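Local coordinates for protein D-xylonate dehydratase (Caulobacter crescentus, PDB 5OYN) that catalyses the dehydration of D-xylonate, and with similar efficiency D-gluconate, to 2-dehydro-3-deoxy sugar acids, using a [2Fe-2S] cluster and magnesium, at residues Lys54-Thr62 and Pro127-Thr135; Ala148-Ile156 and Ile254-Leu265. All coordinates share one frame; numbering follows the deposited sequence.

Contact 1: residues Lys54-Thr62 and Pro127-Thr135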
# COMPACT_ATOMS: atom_id res chain seq x y z
N LYS A 54 24.45 5.00 -9.80
CA LYS A 54 24.09 3.88 -8.95
C LYS A 54 23.50 2.75 -9.80
O LYS A 54 22.98 3.00 -10.89
CB LYS A 54 23.08 4.31 -7.88
CG LYS A 54 23.51 5.46 -6.99
CD LYS A 54 22.53 5.58 -5.80
CE LYS A 54 22.75 6.84 -4.97
NZ LYS A 54 21.81 7.96 -5.34
N PRO A 55 23.57 1.51 -9.33
CA PRO A 55 22.99 0.41 -10.12
C PRO A 55 21.48 0.30 -9.93
O PRO A 55 20.95 0.46 -8.82
CB PRO A 55 23.71 -0.84 -9.59
CG PRO A 55 24.09 -0.48 -8.19
CD PRO A 55 24.22 1.02 -8.10
N ILE A 56 20.79 0.07 -11.04
CA ILE A 56 19.36 -0.21 -11.02
C ILE A 56 19.20 -1.66 -10.57
O ILE A 56 19.61 -2.58 -11.28
CB ILE A 56 18.72 0.00 -12.39
CG1 ILE A 56 19.06 1.38 -12.96
CG2 ILE A 56 17.23 -0.19 -12.28
CD1 ILE A 56 18.94 2.54 -11.96
N ILE A 57 18.61 -1.85 -9.39
CA ILE A 57 18.36 -3.19 -8.85
C ILE A 57 16.93 -3.58 -9.16
O ILE A 57 15.98 -3.02 -8.61
CB ILE A 57 18.62 -3.24 -7.34
CG1 ILE A 57 19.96 -2.57 -7.00
CG2 ILE A 57 18.59 -4.70 -6.87
CD1 ILE A 57 21.16 -3.44 -7.31
N GLY A 58 16.74 -4.55 -10.05
CA GLY A 58 15.43 -5.12 -10.23
C GLY A 58 15.02 -5.96 -9.04
O GLY A 58 15.85 -6.55 -8.35
N ILE A 59 13.72 -5.98 -8.77
CA ILE A 59 13.11 -6.89 -7.80
C ILE A 59 12.01 -7.63 -8.55
O ILE A 59 11.02 -7.02 -8.96
CB ILE A 59 12.56 -6.15 -6.56
CG1 ILE A 59 13.63 -5.28 -5.92
CG2 ILE A 59 12.08 -7.12 -5.49
CD1 ILE A 59 13.12 -4.44 -4.78
N ALA A 60 12.20 -8.93 -8.76
CA ALA A 60 11.21 -9.71 -9.52
C ALA A 60 10.13 -10.18 -8.55
O ALA A 60 10.32 -11.17 -7.83
CB ALA A 60 11.86 -10.86 -10.27
N GLN A 61 9.01 -9.45 -8.54
CA GLN A 61 7.91 -9.69 -7.62
C GLN A 61 7.09 -10.89 -8.06
O GLN A 61 6.62 -10.94 -9.20
CB GLN A 61 7.02 -8.46 -7.54
CG GLN A 61 5.82 -8.65 -6.64
CD GLN A 61 6.22 -8.91 -5.21
OE1 GLN A 61 6.46 -10.05 -4.82
NE2 GLN A 61 6.32 -7.84 -4.41
N THR A 62 6.89 -11.83 -7.15
CA THR A 62 6.08 -12.99 -7.46
C THR A 62 4.78 -13.05 -6.68
O THR A 62 3.90 -13.84 -7.03
CB THR A 62 6.88 -14.28 -7.22
OG1 THR A 62 7.36 -14.31 -5.87
CG2 THR A 62 8.05 -14.36 -8.22
N PRO A 127 16.98 -1.43 -18.45
CA PRO A 127 18.26 -1.03 -17.84
C PRO A 127 18.42 -1.58 -16.43
O PRO A 127 18.44 -0.83 -15.45
CB PRO A 127 18.19 0.50 -17.83
CG PRO A 127 16.76 0.80 -17.79
CD PRO A 127 16.08 -0.28 -18.60
N ILE A 128 18.54 -2.91 -16.32
CA ILE A 128 18.61 -3.61 -15.05
C ILE A 128 20.02 -4.13 -14.86
O ILE A 128 20.58 -4.76 -15.77
CB ILE A 128 17.57 -4.74 -14.99
CG1 ILE A 128 16.16 -4.15 -14.98
CG2 ILE A 128 17.80 -5.64 -13.77
CD1 ILE A 128 15.10 -5.11 -15.45
N ASP A 129 20.60 -3.88 -13.69
CA ASP A 129 21.97 -4.27 -13.39
C ASP A 129 22.04 -5.56 -12.59
O ASP A 129 22.63 -6.54 -13.04
CB ASP A 129 22.69 -3.16 -12.65
CG ASP A 129 22.85 -1.94 -13.49
OD1 ASP A 129 23.10 -2.12 -14.71
OD2 ASP A 129 22.72 -0.81 -12.95
N ALA A 130 21.47 -5.56 -11.39
CA ALA A 130 21.37 -6.75 -10.57
C ALA A 130 19.89 -7.03 -10.32
O ALA A 130 19.02 -6.22 -10.65
CB ALA A 130 22.13 -6.57 -9.25
N VAL A 131 19.61 -8.19 -9.72
CA VAL A 131 18.23 -8.60 -9.47
C VAL A 131 18.11 -9.27 -8.10
O VAL A 131 19.04 -9.88 -7.59
CB VAL A 131 17.72 -9.54 -10.58
CG1 VAL A 131 18.38 -10.89 -10.48
CG2 VAL A 131 16.20 -9.66 -10.51
N VAL A 132 16.94 -9.09 -7.50
CA VAL A 132 16.54 -9.81 -6.30
C VAL A 132 15.35 -10.67 -6.69
O VAL A 132 14.28 -10.14 -7.02
CB VAL A 132 16.19 -8.86 -5.16
CG1 VAL A 132 15.68 -9.66 -3.97
CG2 VAL A 132 17.41 -8.04 -4.78
N LEU A 133 15.55 -11.98 -6.67
CA LEU A 133 14.53 -12.94 -7.07
C LEU A 133 13.71 -13.30 -5.83
O LEU A 133 14.25 -13.89 -4.88
CB LEU A 133 15.16 -14.19 -7.70
CG LEU A 133 16.11 -14.01 -8.88
CD1 LEU A 133 16.84 -15.29 -9.16
CD2 LEU A 133 15.37 -13.55 -10.12
N THR A 134 12.42 -12.96 -5.84
CA THR A 134 11.52 -13.33 -4.75
C THR A 134 10.92 -14.68 -5.09
O THR A 134 10.51 -14.92 -6.23
CB THR A 134 10.42 -12.28 -4.54
OG1 THR A 134 9.55 -12.24 -5.67
CG2 THR A 134 11.00 -10.87 -4.31
N THR A 135 10.89 -15.58 -4.11
CA THR A 135 10.54 -16.97 -4.37
C THR A 135 9.74 -17.53 -3.22
O THR A 135 9.88 -17.09 -2.07
CB THR A 135 11.78 -17.88 -4.57
OG1 THR A 135 12.48 -17.99 -3.32
CG2 THR A 135 12.74 -17.34 -5.64
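Gly58 and Val131 pair at the middle of two parallel strands, 56-61 and 130-135, the inner pair of a four-stranded parallel sheet in the N-terminal part of this IlvD/Edd dehydratase. The backbone bonds alternate in the parallel manner: Gly58 N donates to Ala130 O (2.9 Å), Val132 N to Gly58 O, and Ala60 N to Val132 O (3.0 Å). CA-H groups of Ile57, Val131 and Ile59 add weaker contacts to these same carbonyls.

Apolar side chains meet on the face bearing Ile57, Ile59, Ala130 and Val132, which is covered by helices 73-87 and 241-259. There Ile57 reaches Ala130 CB with CD1 (3.8 Å); with chi1 -47° setting CG1 beside the backbone N, its CG2 stands anti to that N and lies against Val132 CG2 at 4.1 Å. On the other face, Ala60 CB approaches Leu133 CD2.

Polar bonds close both ends. The backbone N of Asp129 gives to Ile56 O within the carbonyl plane, while its side-chain OD2 accepts from Ile56 N on the anti side, 32° out of the carboxylate plane; Ser20 also bonds to OD2. At the far end, the side nearer the cluster ligand Cys137, Thr134 OG1 lies between its own backbone N and carbonyl carbon (chi1 66°), from where it donates to Ala60 O and weakly accepts Thr62 N at 3.1 Å.

Contact 2: residues Ala148-Ile156 and Ile254-Leu265; sequences ATTVNIPAI and IVDLAYDDVKPL
The beta-alpha-beta unit formed by strand 130-135, helix 141-151 and strand 155-159 meets helix 241-259 and the turn beyond it here, as residues 148-156 run from helix to strand. Asn152, with positive phi just past the helix, extends CG anti to its backbone N (chi1 -160°), which carries OD1 to Leu265 N: a nearly straight bond of 2.9 Å (174° at the hydrogen), with the donor tilted 29° from the carbonyl plane. ND2 bonds to Asp590. The side chains of Lys263 and Leu265 each cross that of Asn152 at about a right angle, the lysine with CB and CD, the leucine with CD1 3.4 Å from ND2. Cut back to an alanine here, the side chain would probably leave Leu265 N without its acceptor, Asp590 without the ND2 donor, and a gap beside the Lys263 chain.

Pro154 turns CB to two carbonyl oxygens, Leu257 O and Val262 O, each 3.3 Å away. Pro264 packs on Thr149 CG2 at the helix end through CB (3.6 Å), on Ile153 O through CD, and on Ala155 CB through CG (4.2 Å). Ile156 and Ile254 slide past each other in opposite directions, CG2 to CD1 at 3.6 Å, and Leu257 CD1 touches Ala155 O and Ile156 CB. Lys263 NZ forms a salt bridge with Asp261 within the same segment. The contact thus rests mainly on apolar and proline packing, with one hydrogen bond tying Asn152 to the start of 264-267.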
# COMPACT_ATOMS: atom_id res chain seq x y z
N ALA A 148 17.68 -15.86 -14.33
CA ALA A 148 18.80 -15.00 -13.97
C ALA A 148 20.12 -15.52 -14.55
O ALA A 148 20.99 -14.72 -14.89
CB ALA A 148 18.90 -14.85 -12.45
N THR A 149 20.29 -16.85 -14.66
CA THR A 149 21.59 -17.31 -15.13
C THR A 149 21.72 -17.17 -16.65
O THR A 149 22.78 -16.77 -17.14
CB THR A 149 21.87 -18.76 -14.71
OG1 THR A 149 21.19 -19.66 -15.58
CG2 THR A 149 21.43 -19.02 -13.31
N THR A 150 20.65 -17.48 -17.40
CA THR A 150 20.67 -17.25 -18.84
C THR A 150 21.13 -15.84 -19.16
O THR A 150 21.97 -15.62 -20.04
CB THR A 150 19.28 -17.48 -19.44
OG1 THR A 150 18.93 -18.87 -19.33
CG2 THR A 150 19.27 -17.09 -20.90
N VAL A 151 20.61 -14.85 -18.43
CA VAL A 151 21.04 -13.48 -18.66
C VAL A 151 22.37 -13.22 -17.95
O VAL A 151 23.25 -12.55 -18.49
CB VAL A 151 19.94 -12.51 -18.21
CG1 VAL A 151 20.45 -11.07 -18.20
CG2 VAL A 151 18.74 -12.66 -19.13
N ASN A 152 22.53 -13.78 -16.76
CA ASN A 152 23.79 -13.72 -16.02
C ASN A 152 24.15 -12.28 -15.66
O ASN A 152 25.17 -11.74 -16.09
CB ASN A 152 24.93 -14.40 -16.79
CG ASN A 152 26.10 -14.78 -15.89
OD1 ASN A 152 25.91 -15.21 -14.76
ND2 ASN A 152 27.32 -14.62 -16.40
N ILE A 153 23.28 -11.66 -14.87
CA ILE A 153 23.63 -10.44 -14.14
C ILE A 153 23.61 -10.82 -12.66
O ILE A 153 22.94 -11.80 -12.30
CB ILE A 153 22.67 -9.28 -14.45
CG1 ILE A 153 21.21 -9.73 -14.33
CG2 ILE A 153 22.91 -8.73 -15.83
CD1 ILE A 153 20.24 -8.57 -14.10
N PRO A 154 24.32 -10.11 -11.78
CA PRO A 154 24.35 -10.52 -10.37
C PRO A 154 22.94 -10.64 -9.79
O PRO A 154 22.10 -9.75 -9.96
CB PRO A 154 25.15 -9.40 -9.69
CG PRO A 154 25.89 -8.72 -10.79
CD PRO A 154 25.09 -8.88 -12.03
N ALA A 155 22.69 -11.78 -9.14
CA ALA A 155 21.37 -12.16 -8.67
C ALA A 155 21.46 -12.64 -7.23
O ALA A 155 22.53 -12.96 -6.73
CB ALA A 155 20.77 -13.27 -9.53
N ILE A 156 20.30 -12.69 -6.56
CA ILE A 156 20.23 -13.22 -5.20
C ILE A 156 18.78 -13.60 -4.94
O ILE A 156 17.86 -12.90 -5.38
CB ILE A 156 20.79 -12.20 -4.18
CG1 ILE A 156 21.03 -12.82 -2.82
CG2 ILE A 156 19.91 -10.94 -4.08
CD1 ILE A 156 21.57 -11.79 -1.81
N ILE A 254 22.58 -7.14 -2.39
CA ILE A 254 22.51 -7.28 -3.84
C ILE A 254 23.24 -6.13 -4.52
O ILE A 254 23.72 -6.29 -5.64
CB ILE A 254 21.05 -7.38 -4.33
CG1 ILE A 254 20.97 -7.79 -5.81
CG2 ILE A 254 20.30 -6.07 -4.13
CD1 ILE A 254 21.93 -8.87 -6.24
N VAL A 255 23.37 -4.98 -3.86
CA VAL A 255 24.14 -3.92 -4.50
C VAL A 255 25.63 -4.26 -4.42
O VAL A 255 26.38 -4.03 -5.39
CB VAL A 255 23.81 -2.54 -3.90
CG1 VAL A 255 22.31 -2.31 -3.85
CG2 VAL A 255 24.40 -2.38 -2.53
N ASP A 256 26.08 -4.84 -3.30
CA ASP A 256 27.44 -5.37 -3.21
C ASP A 256 27.73 -6.32 -4.36
O ASP A 256 28.73 -6.17 -5.07
CB ASP A 256 27.62 -6.09 -1.87
CG ASP A 256 27.83 -5.15 -0.71
OD1 ASP A 256 28.31 -4.01 -0.93
OD2 ASP A 256 27.53 -5.57 0.44
N LEU A 257 26.85 -7.31 -4.58
CA LEU A 257 27.02 -8.23 -5.69
C LEU A 257 27.04 -7.51 -7.03
O LEU A 257 27.63 -8.01 -7.99
CB LEU A 257 25.91 -9.28 -5.69
CG LEU A 257 25.77 -10.28 -4.56
CD1 LEU A 257 24.67 -11.25 -4.95
CD2 LEU A 257 27.07 -11.03 -4.33
N ALA A 258 26.38 -6.36 -7.13
CA ALA A 258 26.42 -5.62 -8.38
C ALA A 258 27.77 -4.95 -8.59
O ALA A 258 28.28 -4.92 -9.71
CB ALA A 258 25.30 -4.59 -8.44
N TYR A 259 28.37 -4.43 -7.51
CA TYR A 259 29.64 -3.75 -7.65
C TYR A 259 30.78 -4.74 -7.85
O TYR A 259 31.59 -4.58 -8.78
CB TYR A 259 29.89 -2.86 -6.43
CG TYR A 259 29.26 -1.48 -6.58
CD1 TYR A 259 28.02 -1.19 -6.04
CD2 TYR A 259 29.90 -0.47 -7.30
CE1 TYR A 259 27.44 0.06 -6.18
CE2 TYR A 259 29.32 0.79 -7.44
CZ TYR A 259 28.09 1.04 -6.88
OH TYR A 259 27.49 2.28 -7.01
N ASP A 260 30.84 -5.79 -7.02
CA ASP A 260 31.86 -6.82 -7.17
C ASP A 260 31.61 -7.72 -8.37
O ASP A 260 32.45 -8.57 -8.65
CB ASP A 260 31.95 -7.67 -5.91
CG ASP A 260 32.15 -6.83 -4.67
OD1 ASP A 260 32.51 -5.64 -4.83
OD2 ASP A 260 31.92 -7.34 -3.55
N ASP A 261 30.48 -7.58 -9.05
CA ASP A 261 30.24 -8.26 -10.32
C ASP A 261 30.15 -9.79 -10.15
O ASP A 261 30.60 -10.54 -11.02
CB ASP A 261 31.32 -7.88 -11.34
CG ASP A 261 30.83 -7.95 -12.77
OD1 ASP A 261 29.61 -7.84 -12.99
OD2 ASP A 261 31.68 -8.13 -13.67
N VAL A 262 29.54 -10.25 -9.06
CA VAL A 262 29.37 -11.68 -8.79
C VAL A 262 28.10 -12.17 -9.49
O VAL A 262 26.99 -12.02 -8.97
CB VAL A 262 29.31 -11.98 -7.30
CG1 VAL A 262 29.14 -13.47 -7.07
CG2 VAL A 262 30.53 -11.44 -6.59
N LYS A 263 28.26 -12.79 -10.66
CA LYS A 263 27.19 -13.32 -11.49
C LYS A 263 26.80 -14.75 -11.08
O LYS A 263 27.54 -15.43 -10.37
CB LYS A 263 27.61 -13.32 -12.96
CG LYS A 263 27.80 -11.93 -13.56
CD LYS A 263 28.37 -12.03 -14.97
CE LYS A 263 28.68 -10.67 -15.55
NZ LYS A 263 29.06 -9.75 -14.44
N PRO A 264 25.61 -15.21 -11.51
CA PRO A 264 25.26 -16.62 -11.26
C PRO A 264 26.28 -17.62 -11.79
O PRO A 264 26.63 -18.57 -11.09
CB PRO A 264 23.90 -16.77 -11.98
CG PRO A 264 23.34 -15.41 -12.04
CD PRO A 264 24.48 -14.43 -12.02
N LEU A 265 26.76 -17.43 -13.03
CA LEU A 265 27.71 -18.37 -13.62
C LEU A 265 29.00 -18.48 -12.81
O LEU A 265 29.76 -19.43 -13.01
CB LEU A 265 28.02 -17.97 -15.07
CG LEU A 265 26.92 -18.33 -16.09
CD1 LEU A 265 27.22 -17.80 -17.47
CD2 LEU A 265 26.67 -19.84 -16.15

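Overall arrangement
Both contacts are largely buried and join at one sheet, their centres about 10 Å apart. Contact 1 pairs the two inner strands; contact 2 packs the helix end and edge strand 155-159, beside strand 130-135, on helix 241-259 and the turn after it. Strand 130-135 unites them, since Val131 N and Leu133 N probably bond to Pro154 O and Ile156 O. Ile254 of contact 2 also touches Ile57 and Val132 of contact 1. Their chemistry differs: regular backbone bonding dominates between the strands, whereas side-chain packing and one hydrogen bond to the Asn152 side-chain amide serve where helix end, loop and edge strand meet 254-265. Contact 1 runs toward the iron-sulfur site; contact 2 lies away from it and includes more partly exposed residues.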